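Local coordinates for protein regulator of nonsense transcripts 2 (PDB 4CEM) that probably acts as a scaffold factor in nonsense-mediated mRNA decay, here represented by the first of its three MIF4G domains, an all-helical module, at residues His108-Phe113 with Ala154-Val159; Gln33-Ser38 with Phe113-Ala118. One frame throughout, in Å; residues are numbered along the deposited sequence.

From the N terminus, the long helix 6-33 ends in the turn that contact 2 sets against the end of helix 103-116, closing a loop that takes in helices 42-46, 52-61, 70-79 and 86-95. Contact 1 starts one turn earlier on the same helix and closes a shorter loop around helix 120-137 by meeting the end of helix 143-158. The two cross along the chain: 108-112 falls within the loop of contact 2, whereas 154-159 lies beyond it. The ranges overlap at Phe113, which touches across neither contact, and their centres are 11 Å apart. Asn32, at the end of helix 6-33, hydrogen-bonds to residues of both, so the N-terminal helix joins two later helices of the MIF4G fold.

Contact 1: residues His108-Phe113 with Ala154-Val159; sequences HLCSLF and AELTIV
Ser111 OG is held by two hydrogen bonds, one to Val107 O a turn earlier in its helix and one from Asn32 ND2 of helix 6-33, and it also lies against Val159 CG1 at 4.0 Å. With chi1 at -60° the hydroxyl folds back beside the backbone N, which lets it reach the Val107 carbonyl. Next to this polar point the contact is apolar. Leu156 extends its CD2 branch to the side chain of Cys110, 3.8 Å from Cys110 CB and 4.0 Å from Cys110 SG, while its CA stays 8.1 Å from Cys110 CA. The leucine makes this contact through one methyl, CD2, between helices 103-116 and 143-158, where all four touching residues are buried; the two helices are not consecutive in the MIF4G helical stack. Ile161, in the loop after helix 143-158, touches Cys110, Ser111 and Leu156, and Leu28 packs on Ser111 and Val159. No hydrogen bond crosses between the segments. Asn32 ND2 also reaches Val159 O, so the polar tie is indirect: one amide from the N-terminal helix joins a serine hydroxyl to the carbonyl of Val159, just past the end of helix 143-158, beside a small apolar patch.

Contact 2: residues Gln33-Ser38 with Phe113-Ala118; sequences QNAPDS and FHQRYA
His114 turns its ring away from its backbone N (chi1 173°), whereas Gln115 CG lies beside its own N (chi1 -73°), and the methyl of Ala35 settles against both side chains. The contact joins the turn that follows helix 6-33 to the last turn of helix 103-116, at one end of the all-helical MIF4G fold. Ala35 CB points at the helix and makes every approach within 4.5 Å from its side. It lies 4.0 Å from Gln115 CA and 4.1 Å from Gln115 CG, and it approaches the imidazole obliquely, 4.0 Å from His114 NE2. Because the alanine side chain is so small, the backbones come close together, with Ala35 CA and Gln115 CA 5.0 Å apart. A short 3-10 segment includes Pro36 and Asp37, and Ser38 N closes the turn with a bond to Ala35 O. Asn32 binds one polar atom of each helix residue: its backbone O pairs with His114 NE2 and its side-chain OD1 with Gln115 NE2. These bonds hold the far ends of the two groups that meet the methyl, which should limit rotation of the imidazole and of the glutamine amide, although no hydrogen bond runs directly between the segments. Helix 103-116 is finishing here, since Tyr117 is the first residue to leave helical geometry. Tyr117 N still reaches back to Phe113 O at 2.7 Å, while His114 O accepts a hydrogen bond from Arg39 NH2.

Contact 1: residues His108-Phe113 with Ala154-Val159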
ATOM      1  N   HIS A 108      -0.326  14.544  -3.457  1.00 33.49           N
ATOM      2  CA  HIS A 108      -0.556  15.990  -3.486  1.00 33.73           C
ATOM      3  C   HIS A 108      -0.332  16.541  -4.863  1.00 34.35           C
ATOM      4  O   HIS A 108      -1.137  17.333  -5.345  1.00 35.82           O
ATOM      5  CB  HIS A 108       0.323  16.711  -2.452  1.00 33.58           C
ATOM      6  CG  HIS A 108       0.439  18.209  -2.670  1.00 32.97           C
ATOM      7  ND1 HIS A 108      -0.515  19.078  -2.280  1.00 32.85           N
ATOM      8  CD2 HIS A 108       1.454  18.972  -3.239  1.00 32.89           C
ATOM      9  CE1 HIS A 108      -0.140  20.327  -2.595  1.00 32.74           C
ATOM     10  NE2 HIS A 108       1.069  20.262  -3.182  1.00 33.28           N
ATOM     11  N   LEU A 109       0.764  16.135  -5.510  1.00 35.27           N
ATOM     12  CA  LEU A 109       1.075  16.615  -6.859  1.00 34.67           C
ATOM     13  C   LEU A 109       0.067  16.073  -7.848  1.00 33.94           C
ATOM     14  O   LEU A 109      -0.347  16.792  -8.747  1.00 32.23           O
ATOM     15  CB  LEU A 109       2.494  16.244  -7.300  1.00 34.53           C
ATOM     16  CG  LEU A 109       3.624  17.014  -6.599  1.00 35.14           C
ATOM     17  CD1 LEU A 109       4.998  16.468  -6.980  1.00 32.84           C
ATOM     18  CD2 LEU A 109       3.533  18.512  -6.868  1.00 35.49           C
ATOM     19  N   CYS A 110      -0.335  14.816  -7.674  1.00 34.03           N
ATOM     20  CA  CYS A 110      -1.368  14.238  -8.532  1.00 34.85           C
ATOM     21  C   CYS A 110      -2.699  15.010  -8.434  1.00 35.14           C
ATOM     22  O   CYS A 110      -3.434  15.114  -9.420  1.00 34.99           O
ATOM     23  CB  CYS A 110      -1.582  12.756  -8.219  1.00 35.40           C
ATOM     24  SG  CYS A 110      -0.250  11.653  -8.756  1.00 36.59           S
ATOM     25  N   SER A 111      -2.987  15.574  -7.259  1.00 34.97           N
ATOM     26  CA  SER A 111      -4.213  16.349  -7.053  1.00 34.24           C
ATOM     27  C   SER A 111      -4.152  17.712  -7.719  1.00 34.52           C
ATOM     28  O   SER A 111      -5.166  18.208  -8.208  1.00 35.50           O
ATOM     29  CB  SER A 111      -4.516  16.519  -5.560  1.00 34.88           C
ATOM     30  OG  SER A 111      -4.677  15.260  -4.930  1.00 35.42           O
ATOM     31  N   LEU A 112      -2.979  18.338  -7.735  1.00 35.06           N
ATOM     32  CA  LEU A 112      -2.843  19.618  -8.433  1.00 34.71           C
ATOM     33  C   LEU A 112      -3.003  19.413  -9.949  1.00 35.32           C
ATOM     34  O   LEU A 112      -3.643  20.216 -10.622  1.00 37.81           O
ATOM     35  CB  LEU A 112      -1.511  20.293  -8.111  1.00 34.43           C
ATOM     36  CG  LEU A 112      -1.221  20.698  -6.662  1.00 33.07           C
ATOM     37  CD1 LEU A 112       0.206  21.213  -6.556  1.00 31.64           C
ATOM     38  CD2 LEU A 112      -2.207  21.743  -6.170  1.00 31.69           C
ATOM     39  N   PHE A 113      -2.434  18.334 -10.475  1.00 36.05           N
ATOM     40  CA  PHE A 113      -2.612  17.971 -11.889  1.00 36.11           C
ATOM     41  C   PHE A 113      -4.081  17.739 -12.189  1.00 34.96           C
ATOM     42  O   PHE A 113      -4.652  18.359 -13.079  1.00 33.38           O
ATOM     43  CB  PHE A 113      -1.830  16.696 -12.238  1.00 36.70           C
ATOM     44  CG  PHE A 113      -0.444  16.949 -12.766  1.00 37.78           C
ATOM     45  CD1 PHE A 113      -0.253  17.345 -14.087  1.00 38.50           C
ATOM     46  CD2 PHE A 113       0.669  16.783 -11.954  1.00 38.10           C
ATOM     47  CE1 PHE A 113       1.018  17.571 -14.585  1.00 38.30           C
ATOM     48  CE2 PHE A 113       1.944  17.011 -12.446  1.00 38.85           C
ATOM     49  CZ  PHE A 113       2.119  17.405 -13.763  1.00 39.31           C
ATOM     50  N   ALA A 154      -4.183   2.885  -4.236  1.00 40.32           N
ATOM     51  CA  ALA A 154      -5.153   2.954  -3.127  1.00 38.75           C
ATOM     52  C   ALA A 154      -5.475   4.402  -2.742  1.00 37.62           C
ATOM     53  O   ALA A 154      -6.634   4.795  -2.779  1.00 36.34           O
ATOM     54  CB  ALA A 154      -4.645   2.191  -1.918  1.00 38.23           C
ATOM     55  N   GLU A 155      -4.463   5.203  -2.404  1.00 36.15           N
ATOM     56  CA  GLU A 155      -4.715   6.609  -2.061  1.00 37.46           C
ATOM     57  C   GLU A 155      -5.399   7.341  -3.197  1.00 36.64           C
ATOM     58  O   GLU A 155      -6.384   8.053  -2.976  1.00 35.47           O
ATOM     59  CB  GLU A 155      -3.432   7.371  -1.705  1.00 38.76           C
ATOM     60  CG  GLU A 155      -2.952   7.189  -0.276  1.00 41.11           C
ATOM     61  CD  GLU A 155      -3.972   7.582   0.778  1.00 41.48           C
ATOM     62  OE1 GLU A 155      -4.798   8.489   0.555  1.00 44.69           O
ATOM     63  OE2 GLU A 155      -3.934   6.977   1.851  1.00 42.56           O
ATOM     64  N   LEU A 156      -4.877   7.168  -4.412  1.00 35.45           N
ATOM     65  CA  LEU A 156      -5.426   7.860  -5.575  1.00 35.02           C
ATOM     66  C   LEU A 156      -6.920   7.585  -5.744  1.00 33.79           C
ATOM     67  O   LEU A 156      -7.661   8.430  -6.254  1.00 33.26           O
ATOM     68  CB  LEU A 156      -4.675   7.471  -6.853  1.00 35.58           C
ATOM     69  CG  LEU A 156      -3.271   8.053  -7.015  1.00 34.22           C
ATOM     70  CD1 LEU A 156      -2.557   7.352  -8.155  1.00 33.49           C
ATOM     71  CD2 LEU A 156      -3.354   9.548  -7.255  1.00 33.55           C
ATOM     72  N   THR A 157      -7.361   6.404  -5.326  1.00 31.68           N
ATOM     73  CA  THR A 157      -8.779   6.101  -5.329  1.00 31.40           C
ATOM     74  C   THR A 157      -9.455   6.805  -4.144  1.00 30.86           C
ATOM     75  O   THR A 157     -10.403   7.560  -4.323  1.00 31.03           O
ATOM     76  CB  THR A 157      -9.027   4.578  -5.303  1.00 31.58           C
ATOM     77  OG1 THR A 157      -8.183   3.936  -6.271  1.00 31.59           O
ATOM     78  CG2 THR A 157     -10.483   4.260  -5.604  1.00 30.67           C
ATOM     79  N   ILE A 158      -8.938   6.599  -2.938  1.00 31.99           N
ATOM     80  CA  ILE A 158      -9.545   7.180  -1.731  1.00 31.83           C
ATOM     81  C   ILE A 158      -9.709   8.682  -1.868  1.00 31.78           C
ATOM     82  O   ILE A 158     -10.723   9.256  -1.468  1.00 34.61           O
ATOM     83  CB  ILE A 158      -8.696   6.936  -0.474  1.00 30.78           C
ATOM     84  CG1 ILE A 158      -8.625   5.451  -0.151  1.00 29.82           C
ATOM     85  CG2 ILE A 158      -9.298   7.682   0.706  1.00 30.91           C
ATOM     86  CD1 ILE A 158      -7.593   5.121   0.890  1.00 29.57           C
ATOM     87  N   VAL A 159      -8.703   9.298  -2.462  1.00 31.22           N
ATOM     88  CA  VAL A 159      -8.636  10.746  -2.631  1.00 31.26           C
ATOM     89  C   VAL A 159      -9.460  11.234  -3.835  1.00 31.35           C
ATOM     90  O   VAL A 159      -9.506  12.424  -4.118  1.00 32.25           O
ATOM     91  CB  VAL A 159      -7.137  11.147  -2.699  1.00 31.74           C
ATOM     92  CG1 VAL A 159      -6.829  12.123  -3.827  1.00 30.57           C
ATOM     93  CG2 VAL A 159      -6.671  11.618  -1.330  1.00 30.47           C
TER

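Contact 2: residues Gln33-Ser38 with Phe113-Ala118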
ATOM      1  N   GLN A  33     -13.046  15.413  -6.320  1.00 36.13           N
ATOM      2  CA  GLN A  33     -14.340  15.093  -6.907  1.00 35.84           C
ATOM      3  C   GLN A  33     -15.020  16.337  -7.466  1.00 36.31           C
ATOM      4  O   GLN A  33     -15.721  16.258  -8.476  1.00 36.11           O
ATOM      5  CB  GLN A  33     -15.248  14.431  -5.876  1.00 36.03           C
ATOM      6  CG  GLN A  33     -14.762  13.067  -5.432  1.00 35.36           C
ATOM      7  CD  GLN A  33     -15.771  12.339  -4.573  1.00 35.69           C
ATOM      8  OE1 GLN A  33     -16.535  12.953  -3.829  1.00 36.77           O
ATOM      9  NE2 GLN A  33     -15.779  11.018  -4.675  1.00 35.12           N
ATOM     10  N   ASN A  34     -14.801  17.483  -6.822  1.00 37.09           N
ATOM     11  CA  ASN A  34     -15.416  18.745  -7.253  1.00 37.85           C
ATOM     12  C   ASN A  34     -14.632  19.493  -8.343  1.00 39.29           C
ATOM     13  O   ASN A  34     -15.081  20.518  -8.829  1.00 40.35           O
ATOM     14  CB  ASN A  34     -15.616  19.662  -6.046  1.00 37.78           C
ATOM     15  CG  ASN A  34     -16.826  20.561  -6.190  1.00 38.71           C
ATOM     16  OD1 ASN A  34     -17.938  20.087  -6.411  1.00 42.34           O
ATOM     17  ND2 ASN A  34     -16.622  21.860  -6.043  1.00 37.18           N
ATOM     18  N   ALA A  35     -13.478  18.962  -8.739  1.00 42.44           N
ATOM     19  CA  ALA A  35     -12.588  19.607  -9.718  1.00 45.00           C
ATOM     20  C   ALA A  35     -13.217  20.036 -11.054  1.00 47.35           C
ATOM     21  O   ALA A  35     -12.956  21.144 -11.528  1.00 50.07           O
ATOM     22  CB  ALA A  35     -11.392  18.703  -9.996  1.00 44.10           C
ATOM     23  N   PRO A  36     -14.026  19.165 -11.680  1.00 48.90           N
ATOM     24  CA  PRO A  36     -14.467  19.463 -13.040  1.00 51.17           C
ATOM     25  C   PRO A  36     -15.033  20.859 -13.209  1.00 55.39           C
ATOM     26  O   PRO A  36     -14.585  21.614 -14.076  1.00 55.80           O
ATOM     27  CB  PRO A  36     -15.554  18.422 -13.290  1.00 49.32           C
ATOM     28  CG  PRO A  36     -15.148  17.268 -12.452  1.00 48.48           C
ATOM     29  CD  PRO A  36     -14.533  17.861 -11.219  1.00 48.65           C
ATOM     30  N   ASP A  37     -15.980  21.210 -12.352  1.00 60.55           N
ATOM     31  CA  ASP A  37     -16.755  22.427 -12.542  1.00 63.39           C
ATOM     32  C   ASP A  37     -15.914  23.696 -12.457  1.00 62.69           C
ATOM     33  O   ASP A  37     -16.368  24.747 -12.894  1.00 69.49           O
ATOM     34  CB  ASP A  37     -17.913  22.484 -11.544  1.00 67.21           C
ATOM     35  CG  ASP A  37     -18.805  21.255 -11.619  1.00 70.91           C
ATOM     36  OD1 ASP A  37     -19.242  20.898 -12.737  1.00 71.84           O
ATOM     37  OD2 ASP A  37     -19.057  20.642 -10.558  1.00 74.65           O
ATOM     38  N   SER A  38     -14.700  23.611 -11.911  1.00 59.37           N
ATOM     39  CA  SER A  38     -13.838  24.789 -11.812  1.00 58.08           C
ATOM     40  C   SER A  38     -12.363  24.548 -12.190  1.00 55.29           C
ATOM     41  O   SER A  38     -11.456  24.974 -11.477  1.00 55.06           O
ATOM     42  CB  SER A  38     -13.936  25.391 -10.406  1.00 60.55           C
ATOM     43  OG  SER A  38     -13.109  24.696  -9.494  1.00 60.38           O
ATOM     44  N   PHE A 113      -2.434  18.334 -10.475  1.00 36.05           N
ATOM     45  CA  PHE A 113      -2.612  17.971 -11.889  1.00 36.11           C
ATOM     46  C   PHE A 113      -4.081  17.739 -12.189  1.00 34.96           C
ATOM     47  O   PHE A 113      -4.652  18.359 -13.079  1.00 33.38           O
ATOM     48  CB  PHE A 113      -1.830  16.696 -12.238  1.00 36.70           C
ATOM     49  CG  PHE A 113      -0.444  16.949 -12.766  1.00 37.78           C
ATOM     50  CD1 PHE A 113      -0.253  17.345 -14.087  1.00 38.50           C
ATOM     51  CD2 PHE A 113       0.669  16.783 -11.954  1.00 38.10           C
ATOM     52  CE1 PHE A 113       1.018  17.571 -14.585  1.00 38.30           C
ATOM     53  CE2 PHE A 113       1.944  17.011 -12.446  1.00 38.85           C
ATOM     54  CZ  PHE A 113       2.119  17.405 -13.763  1.00 39.31           C
ATOM     55  N   HIS A 114      -4.684  16.841 -11.420  1.00 36.18           N
ATOM     56  CA  HIS A 114      -6.083  16.482 -11.603  1.00 36.25           C
ATOM     57  C   HIS A 114      -6.983  17.674 -11.549  1.00 36.40           C
ATOM     58  O   HIS A 114      -7.888  17.785 -12.356  1.00 36.83           O
ATOM     59  CB  HIS A 114      -6.508  15.478 -10.547  1.00 36.49           C
ATOM     60  CG  HIS A 114      -7.984  15.168 -10.566  1.00 37.08           C
ATOM     61  ND1 HIS A 114      -8.582  14.574 -11.609  1.00 36.51           N
ATOM     62  CD2 HIS A 114      -8.979  15.393  -9.612  1.00 36.30           C
ATOM     63  CE1 HIS A 114      -9.893  14.426 -11.344  1.00 38.13           C
ATOM     64  NE2 HIS A 114     -10.131  14.930 -10.118  1.00 37.72           N
ATOM     65  N   GLN A 115      -6.731  18.584 -10.609  1.00 37.48           N
ATOM     66  CA  GLN A 115      -7.591  19.757 -10.425  1.00 38.00           C
ATOM     67  C   GLN A 115      -7.414  20.798 -11.532  1.00 37.86           C
ATOM     68  O   GLN A 115      -8.300  21.629 -11.749  1.00 39.36           O
ATOM     69  CB  GLN A 115      -7.374  20.399  -9.047  1.00 38.00           C
ATOM     70  CG  GLN A 115      -7.952  19.592  -7.889  1.00 39.65           C
ATOM     71  CD  GLN A 115      -7.360  19.971  -6.535  1.00 40.71           C
ATOM     72  OE1 GLN A 115      -7.183  21.148  -6.231  1.00 42.35           O
ATOM     73  NE2 GLN A 115      -7.067  18.973  -5.714  1.00 40.83           N
ATOM     74  N   ARG A 116      -6.282  20.761 -12.227  1.00 37.31           N
ATOM     75  CA  ARG A 116      -6.038  21.700 -13.315  1.00 38.32           C
ATOM     76  C   ARG A 116      -6.357  21.126 -14.701  1.00 37.21           C
ATOM     77  O   ARG A 116      -6.864  21.855 -15.547  1.00 34.50           O
ATOM     78  CB  ARG A 116      -4.597  22.193 -13.278  1.00 39.46           C
ATOM     79  CG  ARG A 116      -4.348  23.383 -14.189  1.00 40.46           C
ATOM     80  CD  ARG A 116      -3.063  24.099 -13.820  1.00 42.13           C
ATOM     81  NE  ARG A 116      -3.238  25.015 -12.695  1.00 42.42           N
ATOM     82  CZ  ARG A 116      -2.273  25.797 -12.208  1.00 44.61           C
ATOM     83  NH1 ARG A 116      -1.049  25.782 -12.736  1.00 45.69           N
ATOM     84  NH2 ARG A 116      -2.529  26.603 -11.186  1.00 45.75           N
ATOM     85  N   TYR A 117      -6.079  19.834 -14.906  1.00 36.99           N
ATOM     86  CA  TYR A 117      -6.144  19.195 -16.227  1.00 38.91           C
ATOM     87  C   TYR A 117      -7.073  17.975 -16.311  1.00 38.36           C
ATOM     88  O   TYR A 117      -6.814  16.941 -15.693  1.00 38.13           O
ATOM     89  CB  TYR A 117      -4.744  18.740 -16.642  1.00 40.84           C
ATOM     90  CG  TYR A 117      -3.698  19.828 -16.582  1.00 42.92           C
ATOM     91  CD1 TYR A 117      -3.571  20.756 -17.612  1.00 43.69           C
ATOM     92  CD2 TYR A 117      -2.819  19.917 -15.512  1.00 42.60           C
ATOM     93  CE1 TYR A 117      -2.604  21.746 -17.569  1.00 43.49           C
ATOM     94  CE2 TYR A 117      -1.851  20.906 -15.467  1.00 42.93           C
ATOM     95  CZ  TYR A 117      -1.752  21.815 -16.497  1.00 42.26           C
ATOM     96  OH  TYR A 117      -0.802  22.795 -16.453  1.00 43.14           O
ATOM     97  N   ALA A 118      -8.122  18.091 -17.123  1.00 38.64           N
ATOM     98  CA  ALA A 118      -9.065  16.994 -17.370  1.00 38.07           C
ATOM     99  C   ALA A 118      -8.422  15.715 -17.905  1.00 38.83           C
ATOM    100  O   ALA A 118      -8.903  14.626 -17.620  1.00 43.12           O
ATOM    101  CB  ALA A 118     -10.170  17.455 -18.309  1.00 36.08           C
TER